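Local structure of versicolorin reductase (Brucella melitensis, 4NIM) at residues R190-N195 against T253-N258; L194-M199 against A235-A240; R48-G53 against F69-L74. The protein is probably an NAD(P)(H)-dependent oxidoreductase of the short-chain dehydrogenase/reductase family, built on a Rossmann fold, whose natural substrate is not established. All coordinates share one frame; numbering follows the deposited sequence.

How the contacts relate
The three contacts sample one parallel Rossmann sheet. Contact 1 and contact 2 both use strand 190-196, their centres about 12 Å apart: contact 1 pairs it edge to edge with the last strand, contact 2 packs it against the helix that precedes that strand, and Leu194 serves both. Contact 3 belongs to the other border of the sheet, its centre about 27 Å from that of contact 1, and ties a helix start to strand 66-71. The chemistry follows the setting. The partly buried contact 1 is mainly a ladder of hydrogen bonds, the buried contact 2 is purely apolar, and contact 3, with several exposed residues, mixes ring packing, a hydrogen bond from a side-chain amide and a long salt bridge.

Contact 1 (R190-N195 against T253-N258); sequences RVNSLN and TGAIVN
Parallel pairing of the last two strands of the Rossmann sheet sets Ser193, Leu194 and Asn195 beside Ile256, Val257 and Asn258. Ser193 straddles Ile256: its N donates to Ala255 O at 2.8 Å, and its O receives Val257 N at 2.9 Å. Two residues on, Asn195 N donates to Val257 O at 2.7 Å. Before the last strand begins, side chains join the ladder. Thr253 holds OG1 anti to its backbone N (chi1 -174°), and OG1 accepts Val191 N at 3.1 Å in a nearly straight bond, while Val191 O takes Gly254 N. Gly254 has a positive phi (83°), a turn suited to glycine. The amide of Asn192 then reaches across, its OD1 accepting Ala255 N at 2.9 Å, while its ND2 is bound to Met252 O, so both ends of the amide are engaged and its rotation is fixed.

The two faces differ. Ser193 CB meets Ile256 CD1 at 3.6 Å on the face packed by helix 164-183, where Ser193 OG also donates to Asn195 OD1 at 2.7 Å; Asn195 ND2 is held by Asp174 and Ser153 O. On the other face Leu194 CD1 lies 3.9 Å from Val257 CG1, the two side chains crossing obliquely; Leu194 also packs on helix 234-245. Such a ladder is the classic pairing of neighbouring parallel strands at the border of an SDR Rossmann sheet.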
loop_
_atom_site.group_PDB
_atom_site.type_symbol
_atom_site.label_atom_id
_atom_site.label_comp_id
_atom_site.label_asym_id
_atom_site.label_seq_id
_atom_site.Cartn_x
_atom_site.Cartn_y
_atom_site.Cartn_z
ATOM N N ARG A 190 -11.436 -1.332 8.774
ATOM C CA ARG A 190 -11.387 -0.027 8.116
ATOM C C ARG A 190 -10.426 -0.131 6.958
ATOM O O ARG A 190 -9.410 -0.810 7.092
ATOM C CB ARG A 190 -10.938 1.060 9.073
ATOM C CG ARG A 190 -11.895 1.171 10.228
ATOM C CD ARG A 190 -11.528 2.308 11.151
ATOM N NE ARG A 190 -10.163 2.216 11.643
ATOM C CZ ARG A 190 -9.151 3.022 11.295
ATOM N NH1 ARG A 190 -9.308 4.027 10.430
ATOM N NH2 ARG A 190 -7.972 2.874 11.901
ATOM N N VAL A 191 -10.826 0.403 5.815
ATOM C CA VAL A 191 -10.012 0.380 4.586
ATOM C C VAL A 191 -9.980 1.776 3.959
ATOM O O VAL A 191 -11.006 2.289 3.507
ATOM C CB VAL A 191 -10.562 -0.614 3.560
ATOM C CG1 VAL A 191 -9.551 -0.822 2.428
ATOM C CG2 VAL A 191 -10.922 -1.954 4.232
ATOM N N ASN A 192 -8.802 2.352 3.892
ATOM C CA ASN A 192 -8.626 3.708 3.429
ATOM C C ASN A 192 -7.499 3.772 2.437
ATOM O O ASN A 192 -6.618 2.876 2.391
ATOM C CB ASN A 192 -8.338 4.634 4.593
ATOM C CG ASN A 192 -9.520 4.795 5.507
ATOM O OD1 ASN A 192 -10.521 5.420 5.164
ATOM N ND2 ASN A 192 -9.383 4.264 6.702
ATOM N N SER A 193 -7.536 4.823 1.624
ATOM C CA SER A 193 -6.516 5.017 0.614
ATOM C C SER A 193 -5.752 6.313 0.781
ATOM O O SER A 193 -6.329 7.331 1.111
ATOM C CB SER A 193 -7.199 5.027 -0.793
ATOM O OG SER A 193 -6.198 5.200 -1.778
ATOM N N LEU A 194 -4.457 6.252 0.523
ATOM C CA LEU A 194 -3.627 7.428 0.512
ATOM C C LEU A 194 -3.105 7.585 -0.904
ATOM O O LEU A 194 -2.402 6.699 -1.411
ATOM C CB LEU A 194 -2.475 7.308 1.527
ATOM C CG LEU A 194 -1.684 8.606 1.686
ATOM C CD1 LEU A 194 -2.502 9.656 2.422
ATOM C CD2 LEU A 194 -0.376 8.322 2.439
ATOM N N ASN A 195 -3.469 8.691 -1.555
ATOM C CA ASN A 195 -3.219 8.822 -2.985
ATOM C C ASN A 195 -2.058 9.781 -3.174
ATOM O O ASN A 195 -2.229 11.001 -3.119
ATOM C CB ASN A 195 -4.447 9.279 -3.770
ATOM C CG ASN A 195 -5.513 8.207 -3.853
ATOM O OD1 ASN A 195 -5.942 7.679 -2.822
ATOM N ND2 ASN A 195 -5.981 7.921 -5.069
ATOM N N THR A 253 -13.200 5.151 7.260
ATOM C CA THR A 253 -13.082 4.049 6.341
ATOM C C THR A 253 -13.685 4.436 4.986
ATOM O O THR A 253 -14.628 5.234 4.913
ATOM C CB THR A 253 -13.801 2.822 6.913
ATOM O OG1 THR A 253 -13.589 1.668 6.106
ATOM C CG2 THR A 253 -15.296 3.066 7.087
ATOM N N GLY A 254 -13.064 3.955 3.924
ATOM C CA GLY A 254 -13.537 4.290 2.582
ATOM C C GLY A 254 -13.033 5.640 2.088
ATOM O O GLY A 254 -13.425 6.104 1.036
ATOM N N ALA A 255 -12.101 6.228 2.817
ATOM C CA ALA A 255 -11.609 7.554 2.439
ATOM C C ALA A 255 -10.582 7.417 1.365
ATOM O O ALA A 255 -9.834 6.437 1.342
ATOM C CB ALA A 255 -11.050 8.273 3.648
ATOM N N ILE A 256 -10.587 8.385 0.447
ATOM C CA ILE A 256 -9.583 8.534 -0.612
ATOM C C ILE A 256 -8.881 9.839 -0.274
ATOM O O ILE A 256 -9.463 10.906 -0.402
ATOM C CB ILE A 256 -10.256 8.631 -2.022
ATOM C CG1 ILE A 256 -11.064 7.375 -2.374
ATOM C CG2 ILE A 256 -9.203 8.949 -3.097
ATOM C CD1 ILE A 256 -10.349 6.065 -2.238
ATOM N N VAL A 257 -7.684 9.753 0.324
ATOM C CA VAL A 257 -6.997 10.898 0.870
ATOM C C VAL A 257 -5.845 11.288 -0.071
ATOM O O VAL A 257 -4.811 10.588 -0.176
ATOM C CB VAL A 257 -6.450 10.549 2.259
ATOM C CG1 VAL A 257 -5.777 11.739 2.907
ATOM C CG2 VAL A 257 -7.578 9.962 3.138
ATOM N N ASN A 258 -6.003 12.402 -0.730
ATOM C CA ASN A 258 -4.976 12.900 -1.658
ATOM C C ASN A 258 -3.810 13.457 -0.883
ATOM O O ASN A 258 -3.987 14.270 0.015
ATOM C CB ASN A 258 -5.532 13.963 -2.555
ATOM C CG ASN A 258 -6.622 13.447 -3.454
ATOM O OD1 ASN A 258 -7.828 13.617 -3.178
ATOM N ND2 ASN A 258 -6.238 12.720 -4.441
#

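Contact 2 (L194-M199 against A235-A240); sequences LNIGWM and AKVARA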
loop_
_atom_site.group_PDB
_atom_site.type_symbol
_atom_site.label_atom_id
_atom_site.label_comp_id
_atom_site.label_asym_id
_atom_site.label_seq_id
_atom_site.Cartn_x
_atom_site.Cartn_y
_atom_site.Cartn_z
ATOM N N LEU A 194 -4.457 6.252 0.523
ATOM C CA LEU A 194 -3.627 7.428 0.512
ATOM C C LEU A 194 -3.105 7.585 -0.904
ATOM O O LEU A 194 -2.402 6.699 -1.411
ATOM C CB LEU A 194 -2.475 7.308 1.527
ATOM C CG LEU A 194 -1.684 8.606 1.686
ATOM C CD1 LEU A 194 -2.502 9.656 2.422
ATOM C CD2 LEU A 194 -0.376 8.322 2.439
ATOM N N ASN A 195 -3.469 8.691 -1.555
ATOM C CA ASN A 195 -3.219 8.822 -2.985
ATOM C C ASN A 195 -2.058 9.781 -3.174
ATOM O O ASN A 195 -2.229 11.001 -3.119
ATOM C CB ASN A 195 -4.447 9.279 -3.770
ATOM C CG ASN A 195 -5.513 8.207 -3.853
ATOM O OD1 ASN A 195 -5.942 7.679 -2.822
ATOM N ND2 ASN A 195 -5.981 7.921 -5.069
ATOM N N ILE A 196 -0.898 9.217 -3.441
ATOM C CA ILE A 196 0.345 9.974 -3.366
ATOM C C ILE A 196 0.850 10.459 -4.695
ATOM O O ILE A 196 0.535 9.925 -5.783
ATOM C CB ILE A 196 1.473 9.185 -2.632
ATOM C CG1 ILE A 196 1.848 7.893 -3.370
ATOM C CG2 ILE A 196 1.082 8.896 -1.205
ATOM C CD1 ILE A 196 3.128 7.269 -2.839
ATOM N N GLY A 197 1.580 11.565 -4.608
ATOM C CA GLY A 197 2.376 12.082 -5.714
ATOM C C GLY A 197 3.624 11.246 -5.944
ATOM O O GLY A 197 3.735 10.131 -5.451
ATOM N N TRP A 198 4.565 11.802 -6.678
ATOM C CA TRP A 198 5.771 11.057 -7.037
ATOM C C TRP A 198 6.770 11.069 -5.863
ATOM O O TRP A 198 6.963 12.090 -5.192
ATOM C CB TRP A 198 6.410 11.657 -8.268
ATOM C CG TRP A 198 5.585 11.528 -9.492
ATOM C CD1 TRP A 198 5.195 12.530 -10.314
ATOM C CD2 TRP A 198 5.052 10.313 -10.045
ATOM N NE1 TRP A 198 4.448 12.027 -11.373
ATOM C CE2 TRP A 198 4.335 10.668 -11.221
ATOM C CE3 TRP A 198 5.098 8.967 -9.663
ATOM C CZ2 TRP A 198 3.676 9.723 -12.012
ATOM C CZ3 TRP A 198 4.424 8.021 -10.454
ATOM C CH2 TRP A 198 3.721 8.408 -11.605
ATOM N N MET A 199 7.399 9.934 -5.628
ATOM C CA MET A 199 8.326 9.859 -4.505
ATOM C C MET A 199 9.796 9.890 -4.809
ATOM O O MET A 199 10.240 9.428 -5.857
ATOM C CB MET A 199 8.025 8.645 -3.694
ATOM C CG MET A 199 6.703 8.875 -2.968
ATOM S SD MET A 199 6.726 7.790 -1.572
ATOM C CE MET A 199 6.766 6.284 -2.540
ATOM N N ALA A 235 9.393 9.265 4.572
ATOM C CA ALA A 235 9.252 9.304 6.032
ATOM C C ALA A 235 8.000 10.125 6.393
ATOM O O ALA A 235 7.264 9.769 7.304
ATOM C CB ALA A 235 10.495 9.863 6.712
ATOM N N LYS A 236 7.702 11.170 5.626
ATOM C CA LYS A 236 6.480 11.959 5.905
ATOM C C LYS A 236 5.237 11.257 5.408
ATOM O O LYS A 236 4.205 11.263 6.097
ATOM C CB LYS A 236 6.579 13.382 5.355
ATOM C CG LYS A 236 7.831 14.147 5.808
ATOM C CD LYS A 236 8.073 14.095 7.319
ATOM C CE LYS A 236 9.335 14.833 7.755
ATOM N NZ LYS A 236 9.282 16.236 7.291
ATOM N N VAL A 237 5.326 10.618 4.239
ATOM C CA VAL A 237 4.225 9.796 3.759
ATOM C C VAL A 237 3.887 8.694 4.783
ATOM O O VAL A 237 2.719 8.467 5.096
ATOM C CB VAL A 237 4.496 9.153 2.379
ATOM C CG1 VAL A 237 3.301 8.331 1.947
ATOM C CG2 VAL A 237 4.814 10.206 1.310
ATOM N N ALA A 238 4.914 8.069 5.350
ATOM C CA ALA A 238 4.691 7.044 6.373
ATOM C C ALA A 238 3.844 7.535 7.543
ATOM O O ALA A 238 3.061 6.783 8.090
ATOM C CB ALA A 238 6.003 6.463 6.858
ATOM N N ARG A 239 3.993 8.797 7.902
ATOM C CA ARG A 239 3.224 9.394 8.987
ATOM C C ARG A 239 1.738 9.414 8.694
ATOM O O ARG A 239 0.936 9.136 9.569
ATOM C CB ARG A 239 3.764 10.779 9.355
ATOM C CG ARG A 239 5.106 10.655 10.097
ATOM C CD ARG A 239 5.692 11.988 10.568
ATOM N NE ARG A 239 5.286 13.040 9.654
ATOM C CZ ARG A 239 5.662 14.319 9.727
ATOM N NH1 ARG A 239 6.531 14.728 10.663
ATOM N NH2 ARG A 239 5.176 15.166 8.825
ATOM N N ALA A 240 1.379 9.711 7.459
ATOM C CA ALA A 240 -0.027 9.712 7.051
ATOM C C ALA A 240 -0.576 8.287 7.052
ATOM O O ALA A 240 -1.706 8.033 7.459
ATOM C CB ALA A 240 -0.150 10.348 5.674
#
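No flat group takes part where Leu194, Ile196 and Met199 meet Val237 and Ala240; the one flat group with a neighbour over a face is the Arg239 guanidinium, on the exposed side of the helix, with Lys236 CD 3.4 Å above its plane, over the centre. The buried interface is instead aliphatic, and Val237 is its hub. Its CG1, anti to the backbone N (chi1 -179°), fits between two strand residues, with Leu194 CD2 at 3.7 Å and Ile196 CG2 at 3.9 Å. The other branch, CG2, faces the sulfur of Met199, with SD 4.2 Å away, so one methyl serves the strand and the other the loop that follows it. One helical turn further on, Ala240 CB touches Leu194 CD2 at 3.8 Å and also lies near CD1, so both leucine methyls border this small side chain.

The helix belongs to the crossover that links strand 190-196 to its parallel neighbour 256-259, as in the beta-alpha-beta units of a Rossmann fold. It runs back almost antiparallel to the strand, the short axes 159° apart in direction and 10.4 Å apart at closest approach. Part of the long connection leading to it, residues 201-227, is not modelled.

Ile196 carries CG1 in the crowded position between N and the carbonyl carbon (chi1 62°), while CG2, anti to that carbon, makes the contact; its side chain meets that of Val237 at about a right angle. Leu27 of helix 26-37 touches Met199 and Val237, and Phe259 of the last strand packs against both Leu194 and Val237.

Contact 3 (R48-G53 against F69-L74); sequences RSAEKG and FVQVDL
Phe69 and Gly53 meet within the beta-alpha-beta unit formed by strand 42-47, helix 50-63 and strand 66-71 of the Rossmann fold. Phe69 sends its CB off toward the helix, and CG lies anti to the backbone N (chi1 169°). Gly53 CA lies over the ring's centre, 3.5 Å from the centroid, in a CH-pi contact that the bare backbone of glycine makes possible. Across the opposite face the backbone N of Gln71 sits nearer the rim, 3.7 Å from the plane. Ser49 O approaches CZ obliquely at 3.4 Å while also receiving Gly53 N in the first helical turn. Ser49 is the N-cap, its OG accepting Lys52 N at 3.0 Å.

Gln71 runs out straight, CG anti to N and CD anti to CA (chi2 -178°). From this extended chain NE2 donates to Arg48 O at 2.9 Å, an almost linear bond with the acceptor close to the plane of the amide, joining the strand's end to the loop before the helix.

Arg48 begins by pointing away from residues 69-74 and then bends at chi3 (59°), which places NE. Its CG passes 3.6 Å from Val72 O. The Arg48 and Asp73 side chains lie side by side, pointing the same way, with the guanidinium and carboxylate planes well turned from each other. Asp73 OD1, which also accepts Glu75 N, stands at the guanidinium edge, 3.6 Å from Arg48 NH1 in a long salt bridge.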
loop_
_atom_site.group_PDB
_atom_site.type_symbol
_atom_site.label_atom_id
_atom_site.label_comp_id
_atom_site.label_asym_id
_atom_site.label_seq_id
_atom_site.Cartn_x
_atom_site.Cartn_y
_atom_site.Cartn_z
ATOM N N ARG A 48 11.506 -8.685 -3.459
ATOM C CA ARG A 48 12.233 -9.572 -4.329
ATOM C C ARG A 48 13.641 -9.873 -3.812
ATOM O O ARG A 48 14.100 -10.995 -3.919
ATOM C CB ARG A 48 12.298 -8.968 -5.727
ATOM C CG ARG A 48 10.911 -8.665 -6.304
ATOM C CD ARG A 48 11.009 -8.170 -7.737
ATOM N NE ARG A 48 11.671 -9.186 -8.549
ATOM C CZ ARG A 48 11.056 -10.117 -9.284
ATOM N NH1 ARG A 48 9.725 -10.179 -9.367
ATOM N NH2 ARG A 48 11.798 -10.988 -9.962
ATOM N N SER A 49 14.327 -8.876 -3.268
ATOM C CA SER A 49 15.719 -9.059 -2.880
ATOM C C SER A 49 15.843 -9.737 -1.507
ATOM O O SER A 49 15.439 -9.201 -0.503
ATOM C CB SER A 49 16.450 -7.718 -2.875
ATOM O OG SER A 49 17.681 -7.824 -2.173
ATOM N N ALA A 50 16.404 -10.928 -1.482
ATOM C CA ALA A 50 16.724 -11.581 -0.222
ATOM C C ALA A 50 17.643 -10.730 0.677
ATOM O O ALA A 50 17.412 -10.618 1.878
ATOM C CB ALA A 50 17.350 -12.931 -0.494
ATOM N N GLU A 51 18.673 -10.129 0.085
ATOM C CA GLU A 51 19.685 -9.422 0.848
ATOM C C GLU A 51 19.107 -8.167 1.494
ATOM O O GLU A 51 19.278 -7.935 2.695
ATOM C CB GLU A 51 20.907 -9.099 -0.035
ATOM N N LYS A 52 18.440 -7.341 0.706
ATOM C CA LYS A 52 17.797 -6.150 1.248
ATOM C C LYS A 52 16.771 -6.544 2.299
ATOM O O LYS A 52 16.653 -5.898 3.341
ATOM C CB LYS A 52 17.123 -5.346 0.133
ATOM C CG LYS A 52 18.090 -4.590 -0.768
ATOM C CD LYS A 52 17.384 -4.032 -1.993
ATOM C CE LYS A 52 18.175 -2.890 -2.619
ATOM N NZ LYS A 52 17.698 -2.637 -4.006
ATOM N N GLY A 53 16.031 -7.623 2.040
ATOM C CA GLY A 53 15.018 -8.087 2.984
ATOM C C GLY A 53 15.617 -8.454 4.325
ATOM O O GLY A 53 15.143 -7.986 5.368
ATOM N N PHE A 69 10.762 -11.611 7.137
ATOM C CA PHE A 69 10.843 -11.238 5.726
ATOM C C PHE A 69 10.381 -12.346 4.804
ATOM O O PHE A 69 10.770 -13.505 4.981
ATOM C CB PHE A 69 12.251 -10.840 5.341
ATOM C CG PHE A 69 12.433 -10.709 3.862
ATOM C CD1 PHE A 69 11.868 -9.641 3.181
ATOM C CD2 PHE A 69 13.124 -11.674 3.142
ATOM C CE1 PHE A 69 12.025 -9.517 1.827
ATOM C CE2 PHE A 69 13.282 -11.535 1.785
ATOM C CZ PHE A 69 12.729 -10.463 1.143
ATOM N N VAL A 70 9.547 -12.004 3.810
ATOM C CA VAL A 70 9.044 -13.007 2.865
ATOM C C VAL A 70 9.504 -12.624 1.456
ATOM O O VAL A 70 9.256 -11.519 1.015
ATOM C CB VAL A 70 7.496 -13.110 2.910
ATOM C CG1 VAL A 70 7.009 -14.393 2.251
ATOM C CG2 VAL A 70 7.006 -13.114 4.360
ATOM N N GLN A 71 10.261 -13.504 0.797
ATOM C CA GLN A 71 10.730 -13.225 -0.533
ATOM C C GLN A 71 9.563 -13.536 -1.502
ATOM O O GLN A 71 9.040 -14.651 -1.531
ATOM C CB GLN A 71 11.946 -14.070 -0.863
ATOM C CG GLN A 71 12.626 -13.570 -2.125
ATOM C CD GLN A 71 13.820 -14.392 -2.550
ATOM O OE1 GLN A 71 13.910 -15.578 -2.272
ATOM N NE2 GLN A 71 14.754 -13.752 -3.224
ATOM N N VAL A 72 9.121 -12.544 -2.261
ATOM C CA VAL A 72 7.960 -12.731 -3.133
ATOM C C VAL A 72 8.084 -12.113 -4.516
ATOM O O VAL A 72 8.877 -11.207 -4.747
ATOM C CB VAL A 72 6.689 -12.114 -2.499
ATOM C CG1 VAL A 72 6.304 -12.840 -1.215
ATOM C CG2 VAL A 72 6.867 -10.609 -2.267
ATOM N N ASP A 73 7.244 -12.592 -5.412
ATOM C CA ASP A 73 6.906 -11.908 -6.653
ATOM C C ASP A 73 5.405 -11.609 -6.537
ATOM O O ASP A 73 4.585 -12.536 -6.557
ATOM C CB ASP A 73 7.188 -12.846 -7.829
ATOM C CG ASP A 73 6.697 -12.292 -9.162
ATOM O OD1 ASP A 73 6.268 -11.120 -9.257
ATOM O OD2 ASP A 73 6.755 -13.085 -10.112
ATOM N N LEU A 74 5.048 -10.345 -6.334
ATOM C CA LEU A 74 3.642 -10.009 -6.093
ATOM C C LEU A 74 2.733 -10.278 -7.302
ATOM O O LEU A 74 1.502 -10.308 -7.162
ATOM C CB LEU A 74 3.484 -8.553 -5.632
ATOM C CG LEU A 74 3.979 -8.194 -4.253
ATOM C CD1 LEU A 74 3.792 -6.691 -4.030
ATOM C CD2 LEU A 74 3.261 -9.012 -3.184
#